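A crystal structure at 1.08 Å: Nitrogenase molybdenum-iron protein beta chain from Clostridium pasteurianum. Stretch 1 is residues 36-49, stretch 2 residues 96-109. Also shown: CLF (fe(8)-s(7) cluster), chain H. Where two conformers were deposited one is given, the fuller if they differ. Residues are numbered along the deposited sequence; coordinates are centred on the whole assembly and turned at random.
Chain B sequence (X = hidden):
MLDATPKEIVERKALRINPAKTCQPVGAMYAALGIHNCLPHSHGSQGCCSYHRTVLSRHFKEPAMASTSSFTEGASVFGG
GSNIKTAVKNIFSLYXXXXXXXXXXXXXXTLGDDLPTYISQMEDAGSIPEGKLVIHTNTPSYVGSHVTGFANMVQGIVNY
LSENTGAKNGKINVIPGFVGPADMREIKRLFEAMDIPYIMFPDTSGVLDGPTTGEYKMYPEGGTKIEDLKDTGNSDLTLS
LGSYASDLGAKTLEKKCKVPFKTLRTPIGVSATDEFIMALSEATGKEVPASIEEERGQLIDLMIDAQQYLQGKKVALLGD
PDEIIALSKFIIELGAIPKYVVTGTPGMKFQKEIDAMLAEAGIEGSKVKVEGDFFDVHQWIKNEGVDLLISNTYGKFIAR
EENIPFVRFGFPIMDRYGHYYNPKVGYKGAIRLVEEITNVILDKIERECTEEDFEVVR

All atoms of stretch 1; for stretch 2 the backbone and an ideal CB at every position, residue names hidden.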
# COMPACT_ATOMS: atom_id res chain seq x y z
N HIS B 36 4.15 -25.90 -20.73
CA HIS B 36 2.92 -25.74 -21.47
C HIS B 36 2.22 -27.09 -21.70
O HIS B 36 2.87 -28.10 -22.04
CB HIS B 36 3.25 -25.09 -22.82
CG HIS B 36 2.06 -24.75 -23.64
ND1 HIS B 36 1.14 -23.81 -23.26
CD2 HIS B 36 1.65 -25.20 -24.85
CE1 HIS B 36 0.19 -23.71 -24.18
NE2 HIS B 36 0.49 -24.54 -25.16
N ASN B 37 0.89 -27.11 -21.53
CA ASN B 37 0.08 -28.29 -21.80
C ASN B 37 0.46 -29.46 -20.91
O ASN B 37 0.35 -30.61 -21.29
CB ASN B 37 0.07 -28.67 -23.29
CG ASN B 37 -0.66 -27.67 -24.13
OD1 ASN B 37 -1.24 -26.71 -23.62
ND2 ASN B 37 -0.61 -27.90 -25.46
N CYS B 38 0.88 -29.14 -19.69
CA CYS B 38 1.24 -30.14 -18.68
C CYS B 38 0.18 -30.25 -17.60
O CYS B 38 -0.25 -29.23 -17.03
CB CYS B 38 2.55 -29.74 -18.03
SG CYS B 38 3.12 -30.82 -16.73
N LEU B 39 -0.23 -31.48 -17.29
CA LEU B 39 -1.00 -31.71 -16.10
C LEU B 39 -0.07 -32.29 -15.01
O LEU B 39 0.46 -33.39 -15.16
CB LEU B 39 -2.17 -32.68 -16.33
CG LEU B 39 -3.15 -32.83 -15.18
CD1 LEU B 39 -3.81 -31.51 -14.85
CD2 LEU B 39 -4.15 -33.92 -15.47
N PRO B 40 0.13 -31.57 -13.91
CA PRO B 40 0.84 -32.14 -12.77
C PRO B 40 0.05 -33.32 -12.19
O PRO B 40 -1.19 -33.28 -12.16
CB PRO B 40 0.89 -31.00 -11.74
CG PRO B 40 0.59 -29.75 -12.53
CD PRO B 40 -0.35 -30.20 -13.62
N HIS B 41 0.77 -34.34 -11.71
CA HIS B 41 0.16 -35.51 -11.12
C HIS B 41 0.80 -35.84 -9.80
O HIS B 41 2.02 -36.00 -9.71
CB HIS B 41 0.29 -36.74 -12.03
CG HIS B 41 -0.41 -37.93 -11.49
ND1 HIS B 41 -1.77 -38.09 -11.57
CD2 HIS B 41 0.06 -38.97 -10.75
CE1 HIS B 41 -2.10 -39.20 -10.94
NE2 HIS B 41 -1.01 -39.76 -10.44
N SER B 42 -0.03 -35.90 -8.75
CA SER B 42 0.42 -36.20 -7.40
C SER B 42 0.24 -37.67 -7.11
O SER B 42 -0.88 -38.18 -6.99
CB SER B 42 -0.41 -35.37 -6.45
OG SER B 42 -0.05 -35.62 -5.09
N HIS B 43 1.35 -38.40 -7.02
CA HIS B 43 1.29 -39.83 -6.80
C HIS B 43 1.31 -40.13 -5.29
O HIS B 43 2.36 -40.25 -4.66
CB HIS B 43 2.46 -40.52 -7.53
CG HIS B 43 2.45 -42.00 -7.41
ND1 HIS B 43 1.46 -42.78 -7.95
CD2 HIS B 43 3.35 -42.83 -6.84
CE1 HIS B 43 1.75 -44.05 -7.70
NE2 HIS B 43 2.89 -44.11 -7.04
N GLY B 44 0.13 -40.20 -4.71
CA GLY B 44 -0.05 -40.41 -3.29
C GLY B 44 -1.52 -40.46 -2.95
O GLY B 44 -2.37 -40.61 -3.81
N SER B 45 -1.82 -40.29 -1.66
CA SER B 45 -3.19 -40.10 -1.24
C SER B 45 -3.65 -38.71 -1.66
O SER B 45 -2.85 -37.76 -1.70
CB SER B 45 -3.29 -40.31 0.29
OG SER B 45 -4.55 -39.89 0.78
N GLN B 46 -4.92 -38.60 -2.03
CA GLN B 46 -5.47 -37.39 -2.65
C GLN B 46 -5.52 -36.19 -1.75
O GLN B 46 -5.66 -35.07 -2.25
CB GLN B 46 -6.87 -37.68 -3.22
CG GLN B 46 -7.92 -37.90 -2.12
CD GLN B 46 -9.02 -38.84 -2.48
OE1 GLN B 46 -9.20 -39.21 -3.66
NE2 GLN B 46 -9.81 -39.20 -1.49
N GLY B 47 -5.39 -36.37 -0.43
CA GLY B 47 -5.37 -35.19 0.43
C GLY B 47 -4.26 -34.23 0.09
O GLY B 47 -4.44 -33.02 0.13
N CYS B 48 -3.09 -34.78 -0.25
CA CYS B 48 -1.96 -33.96 -0.65
C CYS B 48 -2.34 -33.11 -1.87
O CYS B 48 -2.15 -31.90 -1.89
CB CYS B 48 -0.79 -34.88 -1.03
SG CYS B 48 -0.25 -35.92 0.36
N CYS B 49 -2.81 -33.76 -2.93
CA CYS B 49 -3.13 -33.06 -4.17
C CYS B 49 -4.13 -31.93 -3.89
O CYS B 49 -3.95 -30.79 -4.34
CB CYS B 49 -3.72 -34.04 -5.17
SG CYS B 49 -4.09 -33.35 -6.79
N UNK B 96 -6.49 -34.95 -21.84
CA UNK B 96 -5.59 -34.76 -22.97
C UNK B 96 -4.46 -33.73 -22.79
O UNK B 96 -4.25 -32.88 -23.65
CB UNK B 96 -6.43 -34.35 -24.18
N UNK B 97 -3.67 -33.81 -21.68
CA UNK B 97 -2.46 -33.01 -21.64
C UNK B 97 -1.48 -33.53 -22.69
O UNK B 97 -1.62 -34.66 -23.17
CB UNK B 97 -1.83 -33.04 -20.24
N UNK B 98 -0.45 -32.73 -23.00
CA UNK B 98 0.65 -33.22 -23.85
C UNK B 98 1.70 -33.98 -23.01
O UNK B 98 2.43 -34.82 -23.53
CB UNK B 98 1.31 -32.05 -24.59
N UNK B 99 1.78 -33.63 -21.72
CA UNK B 99 2.75 -34.20 -20.81
C UNK B 99 2.13 -34.28 -19.42
O UNK B 99 1.49 -33.34 -18.97
CB UNK B 99 4.04 -33.38 -20.79
N UNK B 100 2.32 -35.43 -18.78
CA UNK B 100 1.98 -35.62 -17.37
C UNK B 100 3.28 -35.54 -16.58
O UNK B 100 4.21 -36.28 -16.87
CB UNK B 100 1.26 -36.95 -17.13
N UNK B 101 3.34 -34.63 -15.60
CA UNK B 101 4.54 -34.49 -14.79
C UNK B 101 4.23 -34.98 -13.38
O UNK B 101 3.55 -34.33 -12.61
CB UNK B 101 5.03 -33.04 -14.78
N UNK B 102 4.73 -36.17 -13.08
CA UNK B 102 4.45 -36.86 -11.82
C UNK B 102 5.43 -36.43 -10.73
O UNK B 102 6.64 -36.38 -10.95
CB UNK B 102 4.51 -38.38 -12.02
N UNK B 103 4.89 -36.17 -9.54
CA UNK B 103 5.71 -36.06 -8.36
C UNK B 103 5.10 -36.99 -7.29
O UNK B 103 4.05 -37.60 -7.53
CB UNK B 103 5.79 -34.61 -7.88
N UNK B 104 5.80 -37.14 -6.16
CA UNK B 104 5.41 -38.13 -5.18
C UNK B 104 5.09 -37.45 -3.85
O UNK B 104 5.17 -36.25 -3.72
CB UNK B 104 6.51 -39.18 -5.00
N UNK B 105 4.72 -38.25 -2.87
CA UNK B 105 4.41 -37.76 -1.54
C UNK B 105 5.16 -38.55 -0.50
O UNK B 105 5.78 -39.55 -0.81
CB UNK B 105 2.90 -37.82 -1.27
N UNK B 106 5.06 -38.13 0.77
CA UNK B 106 5.65 -38.96 1.81
C UNK B 106 5.11 -40.39 1.81
O UNK B 106 5.83 -41.30 2.21
CB UNK B 106 5.41 -38.32 3.18
N UNK B 107 3.86 -40.60 1.37
CA UNK B 107 3.30 -41.94 1.36
C UNK B 107 4.01 -42.82 0.34
O UNK B 107 4.51 -43.91 0.67
CB UNK B 107 1.80 -41.89 1.06
N UNK B 108 4.05 -42.38 -0.92
CA UNK B 108 4.66 -43.22 -1.93
C UNK B 108 6.17 -43.36 -1.71
O UNK B 108 6.74 -44.41 -2.05
CB UNK B 108 4.38 -42.65 -3.32
N UNK B 109 6.83 -42.35 -1.16
CA UNK B 109 8.24 -42.43 -0.86
C UNK B 109 8.49 -43.40 0.32
O UNK B 109 9.44 -44.20 0.28
CB UNK B 109 8.79 -41.04 -0.54
FE1 CLF H . -1.34 -37.90 3.73
FE2 CLF H . -1.52 -35.83 2.34
FE3 CLF H . -3.59 -36.30 4.12
FE4 CLF H . -1.10 -35.58 4.92
S1 CLF H . 0.57 -36.50 3.48
S2A CLF H . -3.07 -37.52 2.21
S4A CLF H . -2.55 -34.30 3.73
S3A CLF H . -2.32 -37.35 5.77
FE5 CLF H . 1.57 -33.40 4.71
FE6 CLF H . 3.97 -35.54 3.04
FE7 CLF H . 3.03 -33.03 2.41
FE8 CLF H . 1.13 -34.86 1.87
S2B CLF H . 3.74 -33.76 4.47
S3B CLF H . 3.22 -34.83 0.97
S4B CLF H . 0.75 -32.73 2.68

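Position 96 has positive phi (45/51), and its CB points away from stretch 1. Glycine, asparagine or aspartate tolerate this backbone best. The residue is N96, the first after a helix to leave helical angles.

Position 97 points toward stretch 1. Its ideal CB is 3.4 Å from N37 O and 3.7 Å from L39 N. A phi of -67° would admit proline, and a compact apolar side chain fits. It is P97, whose CB packs 3.9 Å from L39 CB.

Position 98 also points toward stretch 1. Its backbone N donates to N37 O at 2.8 Å. The amide of N37 offers a donor nearby, so aspartate, asparagine or serine would suit. It is D98; N37 ND2 donates to D98 OD2 at 3.0 Å, nearly straight at 169°.

From 99 a strand runs parallel to the strand that begins at C38. Position 99 shares a sheet face with C38, so an apolar side chain is expected, and beta-branching suits the extended backbone. It is I99, with CG2 3.6 Å from C38 CB. Its O accepts from L39 N at 3.0 Å.

Position 100 turns to the other face, with L39 and H41. Its ideal CB is 5.2 Å from H41 CB, leaving room for valine, isoleucine or leucine. It is I100; its CG2 reaches H41 CB at 3.7 Å.

Position 101 has its ideal CB only 3.5 Å from C38 SG. A small residue, such as alanine or serine, fits most easily. It is A101. Its N donates to L39 O (3.2 Å) and its O accepts from H41 N (2.9 Å).

Position 102 lies on the face of H41 and H43. A beta-branched apolar residue would suit it. It is V102, with CG1 3.9 Å from H43 CB and at the edge of the H41 ring.

Position 103 is on the face of S42. S42 OG is about 6.6 Å from the ideal CB, so a longer polar side chain, such as glutamine or histidine, could turn toward it. It is H103, with S42 CA 4.0 Å from the ring centroid, over the face. A water joins H103 NE2 (2.8 Å from the water O) to S42 OG (2.6 Å from it). H103 N donates to H41 O, and H103 O accepts from H43 N, both at 2.9 Å.

Position 104 has its ideal CB 4.3 Å from H43 O, on the face of H43, with an extended backbone; threonine, valine or serine would suit. It is T104, whose OG1 donates to 109.

Position 105 precedes a helix and points toward G44 and C48. Serine, threonine, aspartate or asparagine could cap. It is T105: OG1 accepts from the N of 107, while CG2 packs 3.8 Å from C48 SG.

Position 106 looks sideways, near the cluster; cysteine is the natural iron ligand. It is C106, with SG 2.4 Å from CLF FE6.

Position 107 points toward G44 and S45; an apolar side chain fits. It is L107, with CD2 4.0 Å from S45 CB.

Position 108 has its ideal CB 3.4 Å from H43 O, calling for a short donor. It is S108, whose OG donates to H43 O at 2.7 Å.

Position 109 has no atom of stretch 1 within 5.5 Å of its ideal CB, so many residues would suit, polar ones included. It is E109, whose OE2 accepts from T104 OG1 at 2.6 Å.

Stretch 2 (96-109) NPDIIAVHTTCLSE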
# COMPACT_ATOMS: atom_id res chain seq x y z
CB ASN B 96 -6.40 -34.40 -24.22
CG ASN B 96 -5.59 -34.54 -25.48
OD1 ASN B 96 -4.72 -35.40 -25.59
ND2 ASN B 96 -5.89 -33.70 -26.44
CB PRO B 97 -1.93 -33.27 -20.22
CG PRO B 97 -2.37 -34.66 -19.95
CD PRO B 97 -3.74 -34.78 -20.58
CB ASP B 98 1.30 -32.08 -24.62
CG ASP B 98 0.40 -31.53 -25.70
OD1 ASP B 98 -0.61 -32.17 -26.05
OD2 ASP B 98 0.72 -30.44 -26.20
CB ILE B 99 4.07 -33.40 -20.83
CG1 ILE B 99 5.10 -34.01 -19.89
CG2 ILE B 99 3.87 -31.91 -20.54
CD1 ILE B 99 6.50 -33.45 -20.08
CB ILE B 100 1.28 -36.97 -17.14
CG1 ILE B 100 -0.02 -37.06 -17.95
CG2 ILE B 100 1.02 -37.17 -15.65
CD1 ILE B 100 -0.69 -38.41 -17.87
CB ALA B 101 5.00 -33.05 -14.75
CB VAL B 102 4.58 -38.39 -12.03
CG1 VAL B 102 4.29 -39.11 -10.72
CG2 VAL B 102 3.62 -38.86 -13.13
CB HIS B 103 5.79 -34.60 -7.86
CG HIS B 103 4.46 -34.00 -7.49
ND1 HIS B 103 3.72 -33.21 -8.34
CD2 HIS B 103 3.71 -34.14 -6.37
CE1 HIS B 103 2.60 -32.85 -7.72
NE2 HIS B 103 2.57 -33.41 -6.54
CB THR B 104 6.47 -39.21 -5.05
OG1 THR B 104 7.69 -38.59 -4.63
CG2 THR B 104 6.68 -39.94 -6.37
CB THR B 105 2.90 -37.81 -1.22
OG1 THR B 105 2.49 -39.16 -0.96
CG2 THR B 105 2.03 -37.21 -2.33
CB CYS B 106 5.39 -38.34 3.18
SG CYS B 106 3.68 -37.84 3.52
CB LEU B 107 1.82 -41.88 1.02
CG LEU B 107 1.09 -43.21 0.98
CD1 LEU B 107 1.31 -44.07 2.22
CD2 LEU B 107 -0.39 -43.02 0.72
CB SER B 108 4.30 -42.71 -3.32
OG SER B 108 4.47 -41.30 -3.43
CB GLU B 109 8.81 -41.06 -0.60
CG GLU B 109 8.83 -40.17 -1.85
CD GLU B 109 9.76 -40.67 -2.94
OE1 GLU B 109 10.79 -41.26 -2.60
OE2 GLU B 109 9.43 -40.50 -4.12
O HOH W 1 0.59 -33.13 -4.53
O HOH W 2 0.01 -39.14 0.28
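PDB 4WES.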